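Local coordinates for protein glutathione transferase (Lolium rigidum, PDB 6ZB6) that probably conjugates glutathione to electrophilic xenobiotics as a phi class glutathione transferase, a group targeted for its part in multiple-herbicide resistance, at residues M1-K5 / R77-T81. Residues are numbered along the deposited sequence; the frame is centred on the assembly and turned at random.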
loop_
_atom_site.group_PDB
_atom_site.type_symbol
_atom_site.label_atom_id
_atom_site.label_comp_id
_atom_site.label_asym_id
_atom_site.label_seq_id
_atom_site.Cartn_x
_atom_site.Cartn_y
_atom_site.Cartn_z
ATOM N N MET A 1 7.570 -22.889 -15.236
ATOM C CA MET A 1 6.486 -21.912 -15.196
ATOM C C MET A 1 7.048 -20.521 -14.893
ATOM O O MET A 1 6.538 -19.515 -15.389
ATOM C CB MET A 1 5.440 -22.322 -14.154
ATOM C CG MET A 1 4.038 -21.772 -14.397
ATOM S SD MET A 1 3.826 -20.053 -13.896
ATOM C CE MET A 1 2.721 -20.240 -12.498
ATOM N N ALA A 2 8.101 -20.485 -14.065
ATOM C CA ALA A 2 8.929 -19.320 -13.750
ATOM C C ALA A 2 8.191 -18.290 -12.900
ATOM O O ALA A 2 7.107 -17.824 -13.275
ATOM C CB ALA A 2 9.455 -18.669 -15.031
ATOM N N PRO A 3 8.759 -17.903 -11.756
ATOM C CA PRO A 3 8.096 -16.926 -10.888
ATOM C C PRO A 3 7.896 -15.592 -11.592
ATOM O O PRO A 3 8.614 -15.233 -12.530
ATOM C CB PRO A 3 9.064 -16.780 -9.707
ATOM C CG PRO A 3 9.937 -18.005 -9.763
ATOM C CD PRO A 3 10.068 -18.317 -11.226
ATOM N N VAL A 4 6.920 -14.840 -11.105
ATOM C CA VAL A 4 6.643 -13.534 -11.678
ATOM C C VAL A 4 7.704 -12.540 -11.222
ATOM O O VAL A 4 8.406 -12.746 -10.228
ATOM C CB VAL A 4 5.229 -13.069 -11.301
ATOM C CG1 VAL A 4 4.206 -14.051 -11.855
ATOM C CG2 VAL A 4 5.101 -12.928 -9.761
ATOM N N LYS A 5 7.834 -11.447 -11.970
ATOM C CA LYS A 5 8.856 -10.448 -11.706
ATOM C C LYS A 5 8.199 -9.118 -11.398
ATOM O O LYS A 5 7.327 -8.668 -12.144
ATOM C CB LYS A 5 9.800 -10.263 -12.895
ATOM C CG LYS A 5 10.580 -11.490 -13.303
ATOM C CD LYS A 5 11.530 -11.109 -14.432
ATOM C CE LYS A 5 12.396 -12.272 -14.852
ATOM N NZ LYS A 5 13.691 -11.798 -15.414
ATOM N N ARG A 77 -6.001 -13.233 -8.344
ATOM C CA ARG A 77 -6.818 -14.126 -9.156
ATOM C C ARG A 77 -6.014 -15.310 -9.663
ATOM O O ARG A 77 -6.480 -16.457 -9.595
ATOM C CB ARG A 77 -7.430 -13.350 -10.325
ATOM C CG ARG A 77 -8.505 -12.365 -9.907
ATOM C CD ARG A 77 -8.829 -11.389 -11.036
ATOM N NE ARG A 77 -9.735 -10.355 -10.553
ATOM C CZ ARG A 77 -9.798 -9.116 -11.033
ATOM N NH1 ARG A 77 -9.014 -8.750 -12.041
ATOM N NH2 ARG A 77 -10.656 -8.247 -10.506
ATOM N N LYS A 78 -4.804 -15.058 -10.163
ATOM C CA LYS A 78 -3.984 -16.147 -10.688
ATOM C C LYS A 78 -3.730 -17.204 -9.624
ATOM O O LYS A 78 -3.873 -18.405 -9.879
ATOM C CB LYS A 78 -2.658 -15.602 -11.223
ATOM C CG LYS A 78 -1.766 -16.684 -11.840
ATOM C CD LYS A 78 -0.389 -16.154 -12.170
ATOM C CE LYS A 78 0.418 -17.193 -12.923
ATOM N NZ LYS A 78 1.861 -16.947 -12.746
ATOM N N TYR A 79 -3.382 -16.777 -8.408
ATOM C CA TYR A 79 -3.001 -17.706 -7.355
ATOM C C TYR A 79 -4.138 -18.007 -6.393
ATOM O O TYR A 79 -3.879 -18.487 -5.289
ATOM C CB TYR A 79 -1.788 -17.168 -6.594
ATOM C CG TYR A 79 -0.569 -17.054 -7.477
ATOM C CD1 TYR A 79 0.172 -18.178 -7.820
ATOM C CD2 TYR A 79 -0.172 -15.826 -7.984
ATOM C CE1 TYR A 79 1.284 -18.074 -8.637
ATOM C CE2 TYR A 79 0.933 -15.712 -8.795
ATOM C CZ TYR A 79 1.658 -16.833 -9.119
ATOM O OH TYR A 79 2.757 -16.705 -9.937
ATOM N N LYS A 80 -5.385 -17.746 -6.794
ATOM C CA LYS A 80 -6.549 -17.908 -5.926
ATOM C C LYS A 80 -6.471 -19.230 -5.176
ATOM O O LYS A 80 -6.509 -20.303 -5.790
ATOM C CB LYS A 80 -7.847 -17.805 -6.737
ATOM C CG LYS A 80 -9.119 -17.965 -5.912
ATOM C CD LYS A 80 -9.277 -16.852 -4.871
ATOM C CE LYS A 80 -10.544 -17.039 -4.032
ATOM N NZ LYS A 80 -10.478 -18.207 -3.096
ATOM N N THR A 81 -6.319 -19.143 -3.849
ATOM C CA THR A 81 -5.951 -20.295 -3.031
ATOM C C THR A 81 -7.170 -21.123 -2.652
ATOM O O THR A 81 -7.174 -22.346 -2.811
ATOM C CB THR A 81 -5.227 -19.837 -1.755
ATOM O OG1 THR A 81 -4.086 -19.035 -2.089
ATOM C CG2 THR A 81 -4.767 -21.043 -0.954
HETATM O O HOH W 1 4.360 -17.569 -13.450
#
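The closest CA atoms, those of V4 and K78, are 11.0 Å apart, so long side chains must bridge the gap. K78, on the last turn of helix 68-78, is extended, with all four chi angles t, and carries its ammonium across to segment 1-5. Its salt bridge is with D60 on the neighbouring strand 57-60; K78 NZ also donates to Y79 OH (3.0 Å) and to a water (2.7 Å) that in turn donates to A2 O (2.8 Å). Y79, the first residue beyond the helix, takes chi1 m and sends its ring alongside the lysine chain, its flat, mostly apolar body filling the space while the hydroxyl stays hydrogen-bonded. V4, compact and branched, is buried between this helix end and F58 of strand 57-60, its CG1 3.6 Å from Y79 OH. Flexible, poorly ordered M1 lays its CE methyl 3.4 Å from K78 NZ in van der Waals contact. No direct hydrogen bond joins the segments. Side chains and one water thus close the helix end against the first strand of the thioredoxin-like N-terminal domain of glutathione transferases.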